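Local coordinates for protein gluconate kinase (PDB 3LL3) that binds ATP and D-xylulose and, as a member of the FGGY carbohydrate kinases, probably transfers a phosphate from ATP to gluconate or a sugar substrate, at residues A[332-337]-A[366-371]; A[118-123]-A[191-196]; A[206-211]-A[233-238]. One frame throughout, in Å; residues are numbered along the deposited sequence. Where two conformers were deposited one is given.

Contact 1: A[332-337]-A[366-371]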
ATOM      1  N   ARG A 332      -2.588   2.597 -13.911  1.00 25.02           N
ATOM      2  CA  ARG A 332      -1.296   3.279 -13.965  1.00 27.44           C
ATOM      3  C   ARG A 332      -0.261   2.584 -13.091  1.00 29.07           C
ATOM      4  O   ARG A 332       0.554   3.233 -12.420  1.00 27.36           O
ATOM      5  CB  ARG A 332      -1.443   4.743 -13.553  1.00 28.03           C
ATOM      6  CG  ARG A 332      -2.518   5.490 -14.332  1.00 29.14           C
ATOM      7  CD  ARG A 332      -2.474   6.980 -14.022  1.00 30.60           C
ATOM      8  NE  ARG A 332      -3.670   7.643 -14.515  1.00 31.83           N
ATOM      9  CZ  ARG A 332      -3.769   8.165 -15.733  1.00 37.43           C
ATOM     10  NH1 ARG A 332      -2.727   8.110 -16.563  1.00 38.35           N
ATOM     11  NH2 ARG A 332      -4.896   8.746 -16.117  1.00 39.04           N
ATOM     12  N   ASN A 333      -0.299   1.256 -13.104  1.00 27.18           N
ATOM     13  CA  ASN A 333       0.690   0.457 -12.417  1.00 26.94           C
ATOM     14  C   ASN A 333       0.544   0.459 -10.905  1.00 28.03           C
ATOM     15  O   ASN A 333       1.480   0.100 -10.194  1.00 30.83           O
ATOM     16  CB  ASN A 333       2.102   0.906 -12.798  1.00 31.17           C
ATOM     17  CG  ASN A 333       2.569   0.310 -14.103  1.00 38.92           C
ATOM     18  OD1 ASN A 333       1.917  -0.582 -14.673  1.00 35.31           O
ATOM     19  ND2 ASN A 333       3.707   0.794 -14.594  1.00 39.95           N
ATOM     20  N   LEU A 334      -0.613   0.855 -10.402  1.00 26.34           N
ATOM     21  CA  LEU A 334      -0.833   0.748  -8.973  1.00 25.33           C
ATOM     22  C   LEU A 334      -1.146  -0.715  -8.621  1.00 26.06           C
ATOM     23  O   LEU A 334      -2.014  -1.326  -9.228  1.00 23.77           O
ATOM     24  CB  LEU A 334      -1.953   1.687  -8.532  1.00 24.32           C
ATOM     25  CG  LEU A 334      -2.318   1.616  -7.047  1.00 26.18           C
ATOM     26  CD1 LEU A 334      -1.106   1.977  -6.175  1.00 25.25           C
ATOM     27  CD2 LEU A 334      -3.498   2.516  -6.758  1.00 23.46           C
ATOM     28  N   ILE A 335      -0.424  -1.275  -7.652  1.00 24.24           N
ATOM     29  CA  ILE A 335      -0.669  -2.637  -7.190  1.00 22.83           C
ATOM     30  C   ILE A 335      -1.456  -2.664  -5.873  1.00 24.85           C
ATOM     31  O   ILE A 335      -1.118  -1.951  -4.917  1.00 22.19           O
ATOM     32  CB  ILE A 335       0.642  -3.412  -6.985  1.00 24.16           C
ATOM     33  CG1 ILE A 335       1.335  -3.648  -8.328  1.00 24.99           C
ATOM     34  CG2 ILE A 335       0.367  -4.753  -6.254  1.00 22.45           C
ATOM     35  CD1 ILE A 335       0.437  -4.282  -9.376  1.00 24.18           C
ATOM     36  N   PHE A 336      -2.501  -3.488  -5.834  1.00 22.03           N
ATOM     37  CA  PHE A 336      -3.249  -3.742  -4.612  1.00 19.95           C
ATOM     38  C   PHE A 336      -3.138  -5.217  -4.262  1.00 23.83           C
ATOM     39  O   PHE A 336      -3.684  -6.066  -4.980  1.00 19.39           O
ATOM     40  CB  PHE A 336      -4.722  -3.361  -4.765  1.00 19.61           C
ATOM     41  CG  PHE A 336      -5.548  -3.605  -3.522  1.00 19.43           C
ATOM     42  CD1 PHE A 336      -5.399  -2.803  -2.393  1.00 20.59           C
ATOM     43  CD2 PHE A 336      -6.484  -4.625  -3.481  1.00 20.18           C
ATOM     44  CE1 PHE A 336      -6.171  -3.022  -1.248  1.00 19.33           C
ATOM     45  CE2 PHE A 336      -7.249  -4.851  -2.351  1.00 20.09           C
ATOM     46  CZ  PHE A 336      -7.097  -4.060  -1.232  1.00 22.15           C
ATOM     47  N   LEU A 337      -2.422  -5.527  -3.183  1.00 18.66           N
ATOM     48  CA  LEU A 337      -2.435  -6.898  -2.661  1.00 21.16           C
ATOM     49  C   LEU A 337      -3.664  -7.022  -1.753  1.00 21.93           C
ATOM     50  O   LEU A 337      -3.785  -6.300  -0.770  1.00 20.45           O
ATOM     51  CB  LEU A 337      -1.141  -7.226  -1.901  1.00 18.49           C
ATOM     52  CG  LEU A 337       0.197  -7.060  -2.642  1.00 23.10           C
ATOM     53  CD1 LEU A 337       1.402  -7.411  -1.746  1.00 21.28           C
ATOM     54  CD2 LEU A 337       0.213  -7.911  -3.901  1.00 21.89           C
ATOM     55  N   PRO A 366     -10.162   7.028  -8.826  1.00 28.99           N
ATOM     56  CA  PRO A 366     -10.454   5.944  -9.774  1.00 30.08           C
ATOM     57  C   PRO A 366      -9.339   4.907  -9.850  1.00 26.89           C
ATOM     58  O   PRO A 366      -9.639   3.728  -9.940  1.00 26.29           O
ATOM     59  CB  PRO A 366     -10.603   6.691 -11.100  1.00 29.60           C
ATOM     60  CG  PRO A 366     -11.181   8.008 -10.683  1.00 31.83           C
ATOM     61  CD  PRO A 366     -10.420   8.350  -9.425  1.00 29.82           C
ATOM     62  N   GLU A 367      -8.084   5.345  -9.839  1.00 26.13           N
ATOM     63  CA  GLU A 367      -6.947   4.427  -9.841  1.00 25.42           C
ATOM     64  C   GLU A 367      -6.944   3.498  -8.618  1.00 25.94           C
ATOM     65  O   GLU A 367      -6.612   2.322  -8.738  1.00 25.49           O
ATOM     66  CB  GLU A 367      -5.624   5.200  -9.890  1.00 27.79           C
ATOM     67  CG  GLU A 367      -5.230   5.739 -11.275  1.00 25.85           C
ATOM     68  CD  GLU A 367      -6.131   6.866 -11.761  1.00 28.99           C
ATOM     69  OE1 GLU A 367      -6.697   7.622 -10.935  1.00 28.53           O
ATOM     70  OE2 GLU A 367      -6.272   6.995 -12.984  1.00 29.52           O
HETATM   71  N   MSE A 368      -7.298   4.017  -7.445  1.00 24.53           N
HETATM   72  CA  MSE A 368      -7.324   3.164  -6.257  1.00 25.96           C
HETATM   73  C   MSE A 368      -8.476   2.193  -6.304  1.00 25.16           C
HETATM   74  O   MSE A 368      -8.301   1.034  -5.962  1.00 23.04           O
HETATM   75  CB  MSE A 368      -7.353   3.968  -4.968  1.00 24.17           C
HETATM   76  CG  MSE A 368      -6.082   4.836  -4.847  1.00 30.75           C
HETATM   77 SE   MSE A 368      -5.971   5.744  -3.144  1.00 45.16          SE
HETATM   78  CE  MSE A 368      -5.461   4.226  -1.990  1.00 25.40           C
ATOM     79  N   ALA A 369      -9.640   2.672  -6.751  1.00 26.01           N
ATOM     80  CA  ALA A 369     -10.827   1.833  -6.881  1.00 27.26           C
ATOM     81  C   ALA A 369     -10.547   0.689  -7.830  1.00 25.34           C
ATOM     82  O   ALA A 369     -10.838  -0.463  -7.527  1.00 25.93           O
ATOM     83  CB  ALA A 369     -12.029   2.651  -7.388  1.00 29.37           C
ATOM     84  N   ARG A 370      -9.980   1.011  -8.987  1.00 25.53           N
ATOM     85  CA  ARG A 370      -9.738  -0.011  -9.983  1.00 25.51           C
ATOM     86  C   ARG A 370      -8.643  -0.979  -9.552  1.00 23.64           C
ATOM     87  O   ARG A 370      -8.723  -2.166  -9.842  1.00 22.26           O
ATOM     88  CB  ARG A 370      -9.422   0.578 -11.365  1.00 22.74           C
ATOM     89  CG  ARG A 370      -9.490  -0.510 -12.408  1.00 26.34           C
ATOM     90  CD  ARG A 370      -8.734  -0.230 -13.671  1.00 26.07           C
ATOM     91  NE  ARG A 370      -9.618   0.246 -14.697  1.00 33.03           N
ATOM     92  CZ  ARG A 370      -9.960  -0.424 -15.793  1.00 31.94           C
ATOM     93  NH1 ARG A 370      -9.475  -1.625 -16.063  1.00 30.49           N
ATOM     94  NH2 ARG A 370     -10.783   0.144 -16.633  1.00 28.32           N
ATOM     95  N   ALA A 371      -7.615  -0.470  -8.881  1.00 23.59           N
ATOM     96  CA  ALA A 371      -6.540  -1.324  -8.395  1.00 22.84           C
ATOM     97  C   ALA A 371      -7.086  -2.382  -7.457  1.00 22.20           C
ATOM     98  O   ALA A 371      -6.581  -3.500  -7.440  1.00 22.03           O
ATOM     99  CB  ALA A 371      -5.436  -0.503  -7.685  1.00 22.32           C
TER
HETATM  100  O   HOH W   1      -3.961  -4.315  -8.235  1.00 24.23           O
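A371 O and F336 N meet through a water that takes the N-H of F336 and donates to the carbonyl, each leg 2.9 Å long (water O to F336 N, and water O to A371 O). The same carbonyl oxygen lies against the start of the F336 side chain, with A371 O 3.3 Å from F336 CB. Although that CB faces the helix, CG is anti to the backbone N (chi1 -180°) and the ring leads away from it; there it meets F356 in the chain and L359 of the second subunit. Next to the water bridge the packing is mainly apolar. The methyl CD2 of L334 touches A371 CB at 3.7 Å and CG of the selenomethionine M368 at 4.0 Å, and passes the backbone oxygen E367 O at 3.7 Å. Alanine suits position 371 because its lone methyl lets the chain at L334 and F336 come close to the helix, and leucine suits 334 because its side chain, pointed at the helix, carries CD2 in among E367, M368 and A371. The arrangement is a short two-stranded antiparallel ribbon, 335-337 with 354-359, laid on the N-terminal part of the long helix 365-388 in the C-terminal FGGY region. M368 also packs on T309 of the second subunit, so this surface adjoins the dimer interface. At the exposed end, R332 and E367 form a salt bridge: R332 NE donates to E367 OE2 at 3.1 Å with an N-H...O angle of 154°. NE stands above the carboxylate plane, 54° out of it, while the carboxylate sits at the guanidinium edge. The other oxygen, E367 OE1, accepts from the backbone N of Q364, so both ends of the carboxylate are held.

Contact 2: A[118-123]-A[191-196]; sequences QQIYRK and QELLDI
Helices 118-123 and 191-196 run roughly antiparallel, their N-to-C directions 142° apart, and their axes come no closer than 11.5 Å. I120 and L193 have the nearest CA atoms, 7.9 Å apart. This is a widely spaced helix pair in the N-terminal FGGY region, which belongs to the actin-like ATPase clan, and at such a separation long side chains must do much of the bridging. E192 supplies the polar bridge. Its chain is extended, with CG anti to the backbone N (chi1 -171°), and its two oxygens take different partners one turn apart on the facing helix. K123 NZ forms a salt bridge with E192 OE1 at 2.8 Å, coming from above the carboxylate plane. The bond from Q119 NE2 to E192 OE2 is longer, 3.3 Å, and bent; amide and carboxylate planes stand perpendicular. Lysine fits its place twice over, since its ammonium has a second acidic partner in D190 OD1, and two carboxylates would be expected to favour the charged form. D190 OD2 in turn accepts from L193 N at the start of helix 191-197. Beneath the charges, the aliphatic part of K123 slides past L193 in the opposite direction, K123 CD lying 3.9 Å from L193 CG. I120 and L193 both also pack on I134 of helix 133-143, so branched apolar residues suit this inner side. The touch on I120 falls on the methylene of its longer branch: I120 CG1 lies 3.7 Å from L193 CD2.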
ATOM      1  N   GLN A 118       3.543 -31.346   5.887  1.00 28.19           N
ATOM      2  CA  GLN A 118       3.954 -31.644   4.522  1.00 29.90           C
ATOM      3  C   GLN A 118       3.616 -33.084   4.165  1.00 28.28           C
ATOM      4  O   GLN A 118       3.232 -33.379   3.039  1.00 28.82           O
ATOM      5  CB  GLN A 118       5.458 -31.392   4.342  1.00 29.68           C
ATOM      6  CG  GLN A 118       5.868 -29.927   4.443  1.00 32.45           C
ATOM      7  CD  GLN A 118       6.058 -29.447   5.870  1.00 34.59           C
ATOM      8  OE1 GLN A 118       5.700 -30.133   6.832  1.00 32.12           O
ATOM      9  NE2 GLN A 118       6.632 -28.254   6.017  1.00 34.51           N
ATOM     10  N   GLN A 119       3.755 -33.978   5.136  1.00 28.60           N
ATOM     11  CA  GLN A 119       3.514 -35.396   4.915  1.00 28.64           C
ATOM     12  C   GLN A 119       2.026 -35.662   4.769  1.00 26.48           C
ATOM     13  O   GLN A 119       1.602 -36.436   3.914  1.00 28.60           O
ATOM     14  CB  GLN A 119       4.071 -36.244   6.072  1.00 30.28           C
ATOM     15  CG  GLN A 119       3.898 -37.748   5.822  1.00 31.29           C
ATOM     16  CD  GLN A 119       4.282 -38.631   7.021  1.00 37.27           C
ATOM     17  OE1 GLN A 119       4.036 -38.282   8.179  1.00 36.52           O
ATOM     18  NE2 GLN A 119       4.862 -39.793   6.732  1.00 37.44           N
ATOM     19  N   ILE A 120       1.231 -35.021   5.612  1.00 25.70           N
ATOM     20  CA  ILE A 120      -0.221 -35.119   5.491  1.00 26.68           C
ATOM     21  C   ILE A 120      -0.673 -34.654   4.093  1.00 26.60           C
ATOM     22  O   ILE A 120      -1.509 -35.303   3.437  1.00 25.31           O
ATOM     23  CB  ILE A 120      -0.925 -34.332   6.622  1.00 27.69           C
ATOM     24  CG1 ILE A 120      -0.819 -35.101   7.940  1.00 26.86           C
ATOM     25  CG2 ILE A 120      -2.401 -34.081   6.295  1.00 25.83           C
ATOM     26  CD1 ILE A 120      -1.165 -34.274   9.146  1.00 27.39           C
ATOM     27  N   TYR A 121      -0.098 -33.546   3.629  1.00 25.36           N
ATOM     28  CA  TYR A 121      -0.378 -33.053   2.280  1.00 26.78           C
ATOM     29  C   TYR A 121      -0.015 -34.066   1.185  1.00 24.59           C
ATOM     30  O   TYR A 121      -0.802 -34.336   0.295  1.00 27.42           O
ATOM     31  CB  TYR A 121       0.321 -31.717   2.011  1.00 23.88           C
ATOM     32  CG  TYR A 121      -0.002 -31.213   0.633  1.00 27.15           C
ATOM     33  CD1 TYR A 121      -1.261 -30.697   0.346  1.00 25.32           C
ATOM     34  CD2 TYR A 121       0.933 -31.281  -0.393  1.00 26.40           C
ATOM     35  CE1 TYR A 121      -1.582 -30.258  -0.937  1.00 26.46           C
ATOM     36  CE2 TYR A 121       0.635 -30.838  -1.668  1.00 28.73           C
ATOM     37  CZ  TYR A 121      -0.624 -30.331  -1.935  1.00 28.36           C
ATOM     38  OH  TYR A 121      -0.920 -29.896  -3.201  1.00 26.79           O
ATOM     39  N   ARG A 122       1.208 -34.579   1.247  1.00 28.24           N
ATOM     40  CA  ARG A 122       1.638 -35.598   0.300  0.55 28.31           C
ATOM     41  C   ARG A 122       0.713 -36.816   0.337  1.00 27.94           C
ATOM     42  O   ARG A 122       0.447 -37.392  -0.709  1.00 28.50           O
ATOM     43  CB  ARG A 122       3.090 -36.014   0.559  0.55 30.27           C
ATOM     44  CG  ARG A 122       4.128 -35.384  -0.354  0.55 29.94           C
ATOM     45  CD  ARG A 122       5.542 -35.825   0.032  0.55 29.68           C
ATOM     46  NE  ARG A 122       6.192 -34.807   0.851  0.55 32.81           N
ATOM     47  CZ  ARG A 122       6.521 -34.958   2.127  0.55 31.14           C
ATOM     48  NH1 ARG A 122       7.095 -33.960   2.774  0.55 32.67           N
ATOM     49  NH2 ARG A 122       6.294 -36.103   2.750  0.55 31.35           N
ATOM     50  N   LYS A 123       0.195 -37.188   1.510  1.00 26.51           N
ATOM     51  CA  LYS A 123      -0.685 -38.360   1.632  1.00 28.30           C
ATOM     52  C   LYS A 123      -2.125 -38.129   1.197  1.00 26.61           C
ATOM     53  O   LYS A 123      -2.761 -39.033   0.647  1.00 24.83           O
ATOM     54  CB  LYS A 123      -0.727 -38.876   3.073  1.00 26.38           C
ATOM     55  CG  LYS A 123       0.431 -39.775   3.478  1.00 28.83           C
ATOM     56  CD  LYS A 123       0.447 -39.945   4.992  1.00 29.10           C
ATOM     57  CE  LYS A 123       1.607 -40.815   5.433  1.00 33.05           C
ATOM     58  NZ  LYS A 123       1.425 -42.211   4.952  1.00 36.71           N
ATOM     59  N   GLN A 191      -3.664 -45.533   7.030  1.00 30.12           N
ATOM     60  CA  GLN A 191      -3.421 -46.261   8.289  1.00 30.86           C
ATOM     61  C   GLN A 191      -2.405 -45.589   9.211  1.00 31.67           C
ATOM     62  O   GLN A 191      -2.593 -45.528  10.431  1.00 32.35           O
ATOM     63  CB  GLN A 191      -2.978 -47.699   8.044  1.00 32.83           C
ATOM     64  CG  GLN A 191      -2.927 -48.517   9.358  1.00 33.87           C
ATOM     65  CD  GLN A 191      -4.310 -48.702   9.964  1.00 35.41           C
ATOM     66  OE1 GLN A 191      -4.566 -48.313  11.104  1.00 35.93           O
ATOM     67  NE2 GLN A 191      -5.217 -49.277   9.189  1.00 35.88           N
ATOM     68  N   GLU A 192      -1.311 -45.123   8.622  1.00 31.27           N
ATOM     69  CA  GLU A 192      -0.300 -44.369   9.344  1.00 32.40           C
ATOM     70  C   GLU A 192      -0.892 -43.147  10.060  1.00 31.34           C
ATOM     71  O   GLU A 192      -0.596 -42.896  11.225  1.00 28.83           O
ATOM     72  CB  GLU A 192       0.806 -43.954   8.373  1.00 33.67           C
ATOM     73  CG  GLU A 192       2.018 -43.355   9.015  1.00 40.70           C
ATOM     74  CD  GLU A 192       3.157 -43.122   8.020  1.00 44.13           C
ATOM     75  OE1 GLU A 192       3.043 -43.553   6.843  1.00 41.70           O
ATOM     76  OE2 GLU A 192       4.170 -42.517   8.431  1.00 46.11           O
ATOM     77  N   LEU A 193      -1.733 -42.380   9.368  1.00 30.54           N
ATOM     78  CA  LEU A 193      -2.355 -41.210   9.994  1.00 29.46           C
ATOM     79  C   LEU A 193      -3.359 -41.603  11.105  1.00 29.85           C
ATOM     80  O   LEU A 193      -3.451 -40.935  12.140  1.00 28.08           O
ATOM     81  CB  LEU A 193      -3.022 -40.309   8.933  1.00 29.30           C
ATOM     82  CG  LEU A 193      -2.093 -39.584   7.951  1.00 29.10           C
ATOM     83  CD1 LEU A 193      -2.879 -38.772   6.922  1.00 25.21           C
ATOM     84  CD2 LEU A 193      -1.059 -38.685   8.683  1.00 25.46           C
ATOM     85  N   LEU A 194      -4.115 -42.678  10.886  1.00 28.87           N
ATOM     86  CA  LEU A 194      -5.030 -43.180  11.905  1.00 30.35           C
ATOM     87  C   LEU A 194      -4.245 -43.571  13.167  1.00 30.82           C
ATOM     88  O   LEU A 194      -4.662 -43.288  14.293  1.00 29.53           O
ATOM     89  CB  LEU A 194      -5.805 -44.397  11.393  1.00 28.93           C
ATOM     90  CG  LEU A 194      -6.891 -44.205  10.334  1.00 30.87           C
ATOM     91  CD1 LEU A 194      -7.405 -45.558   9.871  1.00 30.51           C
ATOM     92  CD2 LEU A 194      -8.018 -43.346  10.876  1.00 29.49           C
ATOM     93  N   ASP A 195      -3.100 -44.211  12.969  1.00 28.73           N
ATOM     94  CA  ASP A 195      -2.290 -44.647  14.113  1.00 30.59           C
ATOM     95  C   ASP A 195      -1.772 -43.466  14.935  1.00 31.84           C
ATOM     96  O   ASP A 195      -1.797 -43.500  16.168  1.00 31.01           O
ATOM     97  CB  ASP A 195      -1.172 -45.574  13.657  1.00 29.59           C
ATOM     98  CG  ASP A 195      -1.701 -46.945  13.237  1.00 33.30           C
ATOM     99  OD1 ASP A 195      -2.860 -47.271  13.575  1.00 33.30           O
ATOM    100  OD2 ASP A 195      -0.978 -47.689  12.553  1.00 33.13           O
ATOM    101  N   ILE A 196      -1.357 -42.404  14.249  1.00 31.92           N
ATOM    102  CA  ILE A 196      -0.905 -41.179  14.909  1.00 30.74           C
ATOM    103  C   ILE A 196      -2.063 -40.497  15.654  1.00 33.08           C
ATOM    104  O   ILE A 196      -1.883 -39.953  16.748  1.00 34.33           O
ATOM    105  CB  ILE A 196      -0.272 -40.203  13.899  1.00 31.75           C
ATOM    106  CG1 ILE A 196       1.027 -40.795  13.339  1.00 33.83           C
ATOM    107  CG2 ILE A 196       0.008 -38.855  14.554  1.00 30.39           C
ATOM    108  CD1 ILE A 196       1.478 -40.151  12.045  1.00 35.21           C
TER

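Contact 3: A[206-211]-A[233-238]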
ATOM      1  N   LYS A 206     -18.285 -45.132   7.182  1.00 29.62           N
ATOM      2  CA  LYS A 206     -17.861 -45.853   5.990  1.00 31.72           C
ATOM      3  C   LYS A 206     -17.912 -44.919   4.778  1.00 27.23           C
ATOM      4  O   LYS A 206     -18.693 -43.970   4.757  1.00 27.50           O
ATOM      5  CB  LYS A 206     -18.754 -47.072   5.755  1.00 32.74           C
ATOM      6  CG  LYS A 206     -18.369 -48.257   6.627  1.00 40.49           C
ATOM      7  CD  LYS A 206     -19.453 -49.324   6.651  1.00 47.76           C
ATOM      8  CE  LYS A 206     -18.916 -50.638   7.218  1.00 51.11           C
ATOM      9  NZ  LYS A 206     -17.957 -51.280   6.269  1.00 54.04           N
ATOM     10  N   ILE A 207     -17.077 -45.193   3.779  1.00 27.91           N
ATOM     11  CA  ILE A 207     -16.992 -44.349   2.584  1.00 28.96           C
ATOM     12  C   ILE A 207     -17.732 -44.994   1.412  1.00 27.20           C
ATOM     13  O   ILE A 207     -17.511 -46.165   1.104  1.00 28.83           O
ATOM     14  CB  ILE A 207     -15.520 -44.105   2.179  1.00 29.44           C
ATOM     15  CG1 ILE A 207     -14.727 -43.579   3.368  1.00 30.18           C
ATOM     16  CG2 ILE A 207     -15.446 -43.098   1.020  1.00 29.73           C
ATOM     17  CD1 ILE A 207     -13.220 -43.587   3.166  1.00 31.18           C
ATOM     18  N   ALA A 208     -18.628 -44.244   0.778  1.00 26.26           N
ATOM     19  CA  ALA A 208     -19.289 -44.714  -0.434  1.00 30.18           C
ATOM     20  C   ALA A 208     -19.269 -43.637  -1.519  1.00 28.15           C
ATOM     21  O   ALA A 208     -18.794 -42.523  -1.277  1.00 25.90           O
ATOM     22  CB  ALA A 208     -20.721 -45.134  -0.137  1.00 29.11           C
ATOM     23  N   GLN A 209     -19.791 -43.975  -2.700  1.00 29.44           N
ATOM     24  CA  GLN A 209     -19.935 -43.005  -3.807  1.00 28.87           C
ATOM     25  C   GLN A 209     -21.067 -42.020  -3.531  1.00 29.15           C
ATOM     26  O   GLN A 209     -22.045 -42.361  -2.852  1.00 28.20           O
ATOM     27  CB  GLN A 209     -20.280 -43.696  -5.131  1.00 32.35           C
ATOM     28  CG  GLN A 209     -19.481 -44.930  -5.491  1.00 40.19           C
ATOM     29  CD  GLN A 209     -20.221 -45.779  -6.523  1.00 48.73           C
ATOM     30  OE1 GLN A 209     -20.886 -45.246  -7.420  1.00 50.13           O
ATOM     31  NE2 GLN A 209     -20.126 -47.099  -6.390  1.00 50.08           N
ATOM     32  N   PRO A 210     -20.950 -40.793  -4.077  1.00 28.20           N
ATOM     33  CA  PRO A 210     -21.968 -39.738  -3.949  1.00 26.78           C
ATOM     34  C   PRO A 210     -23.366 -40.165  -4.374  1.00 25.49           C
ATOM     35  O   PRO A 210     -24.330 -39.623  -3.839  1.00 23.95           O
ATOM     36  CB  PRO A 210     -21.450 -38.631  -4.877  1.00 22.87           C
ATOM     37  CG  PRO A 210     -19.951 -38.779  -4.793  1.00 25.52           C
ATOM     38  CD  PRO A 210     -19.707 -40.286  -4.692  1.00 25.37           C
ATOM     39  N   THR A 211     -23.473 -41.117  -5.296  1.00 26.15           N
ATOM     40  CA  THR A 211     -24.767 -41.531  -5.818  1.00 26.45           C
ATOM     41  C   THR A 211     -25.420 -42.632  -4.973  1.00 28.98           C
ATOM     42  O   THR A 211     -26.539 -43.055  -5.259  1.00 25.05           O
ATOM     43  CB  THR A 211     -24.646 -42.044  -7.267  1.00 27.97           C
ATOM     44  OG1 THR A 211     -23.504 -42.903  -7.373  1.00 28.66           O
ATOM     45  CG2 THR A 211     -24.483 -40.869  -8.253  1.00 26.43           C
ATOM     46  N   ILE A 233     -32.823 -41.207   0.130  1.00 26.87           N
ATOM     47  CA  ILE A 233     -31.741 -40.303   0.437  1.00 27.20           C
ATOM     48  C   ILE A 233     -30.589 -40.638  -0.500  1.00 29.54           C
ATOM     49  O   ILE A 233     -30.169 -41.795  -0.586  1.00 31.44           O
ATOM     50  CB  ILE A 233     -31.240 -40.457   1.881  1.00 28.87           C
ATOM     51  CG1 ILE A 233     -32.355 -40.118   2.865  1.00 30.12           C
ATOM     52  CG2 ILE A 233     -30.043 -39.533   2.123  1.00 27.70           C
ATOM     53  CD1 ILE A 233     -32.729 -38.655   2.845  1.00 27.79           C
ATOM     54  N   ILE A 234     -30.094 -39.629  -1.214  1.00 26.80           N
ATOM     55  CA  ILE A 234     -28.894 -39.778  -2.025  1.00 23.94           C
ATOM     56  C   ILE A 234     -27.738 -39.233  -1.205  1.00 24.75           C
ATOM     57  O   ILE A 234     -27.798 -38.102  -0.687  1.00 23.54           O
ATOM     58  CB  ILE A 234     -29.025 -39.013  -3.359  1.00 26.02           C
ATOM     59  CG1 ILE A 234     -30.397 -39.290  -3.996  1.00 25.35           C
ATOM     60  CG2 ILE A 234     -27.891 -39.399  -4.306  1.00 26.62           C
ATOM     61  CD1 ILE A 234     -30.739 -40.777  -4.123  1.00 25.61           C
ATOM     62  N   LEU A 235     -26.698 -40.043  -1.053  1.00 24.29           N
ATOM     63  CA  LEU A 235     -25.608 -39.685  -0.172  1.00 24.75           C
ATOM     64  C   LEU A 235     -25.088 -38.257  -0.431  1.00 23.93           C
ATOM     65  O   LEU A 235     -24.875 -37.484   0.500  1.00 24.31           O
ATOM     66  CB  LEU A 235     -24.483 -40.704  -0.283  1.00 24.97           C
ATOM     67  CG  LEU A 235     -23.339 -40.476   0.695  1.00 25.52           C
ATOM     68  CD1 LEU A 235     -23.853 -40.355   2.153  1.00 25.20           C
ATOM     69  CD2 LEU A 235     -22.263 -41.565   0.547  1.00 23.84           C
ATOM     70  N   GLY A 236     -24.899 -37.897  -1.691  1.00 23.93           N
ATOM     71  CA  GLY A 236     -24.453 -36.544  -2.003  1.00 22.93           C
ATOM     72  C   GLY A 236     -22.955 -36.336  -1.906  1.00 25.10           C
ATOM     73  O   GLY A 236     -22.201 -37.302  -1.883  1.00 24.64           O
ATOM     74  N   ALA A 237     -22.521 -35.072  -1.848  1.00 23.42           N
ATOM     75  CA  ALA A 237     -21.110 -34.732  -1.947  1.00 23.03           C
ATOM     76  C   ALA A 237     -20.815 -33.353  -1.369  1.00 21.46           C
ATOM     77  O   ALA A 237     -21.690 -32.700  -0.807  1.00 22.08           O
ATOM     78  CB  ALA A 237     -20.646 -34.799  -3.389  1.00 21.47           C
ATOM     79  N   SER A 238     -19.568 -32.927  -1.506  1.00 21.03           N
ATOM     80  CA  SER A 238     -19.115 -31.657  -0.943  1.00 21.33           C
ATOM     81  C   SER A 238     -19.553 -30.464  -1.814  1.00 24.63           C
ATOM     82  O   SER A 238     -19.759 -30.610  -3.023  1.00 21.90           O
ATOM     83  CB  SER A 238     -17.597 -31.675  -0.853  1.00 23.72           C
ATOM     84  OG  SER A 238     -17.020 -31.692  -2.149  1.00 24.70           O
TER
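P210 and L235 carry most of this contact, with I234 next. P210 contributes both its carbonyl and its ring. The carbonyl oxygen accepts from G236 N at 2.8 Å, with an N-H...O angle of 148°, the donor lying in the carbonyl plane on a lone pair. In return P210 CA makes a C-H...O contact with G236 O, 3.2 Å away, so the two residues meet at a pair of complementary points. Proline brings no N-H of its own; from its ring, P210 CB packs on the methyl of A237, 4.2 Å from A237 CB, and also lies 3.4 Å from G236 O. Glycine fits the other side because the backbone at 236 takes a positive phi, where a CB would press on the carbonyl O of L235.

L235 points its side chain at residues 208-210. CG is anti to the backbone N (chi1 -175°), beside the carbonyl carbon, and of the two end methyls CD2 makes the contact, 3.5 Å from Q209 O and 3.9 Å from A208 CB. The small methyl of A208 lets the leucine end settle against strand 206-208. I234 presents its branch CG2 to P210 O at 3.6 Å; a beta-branched residue keeps such a methyl close to the main chain, where this carbonyl can meet it.

Strand 206-208 pairs in parallel with 170-172, whose V170 and D172 also touch L235. Strand 232-238 lies between 70-78 and 213-214 in the six-stranded sheet of the N-terminal region, and its last residue, S238, caps the following helix 239-245 through OG to Y241 N. Helix 429-441, from further along the chain, covers P210 with L437 and I234 with A438 and A441.

In the fold
Along the chain the contacts follow in series: contact 2 closes first, then contact 3, then contact 1. Contacts 2 and 3 lie within the N-terminal FGGY region, their centres about 24 Å apart and nearest atoms about 9 Å apart; helix 191-197 of contact 2 is followed in the chain by strand 206-208 of contact 3. Contact 1 belongs to the C-terminal region, its centre about 43 Å from that of contact 2 and about 45 Å from that of contact 3, and it lies across the chain's centre from contact 3. The three therefore sample both halves of the two-domain kinase, contact 1 also bordering the second subunit, while strand 232-238 leads directly to D239 of the xylulose pocket.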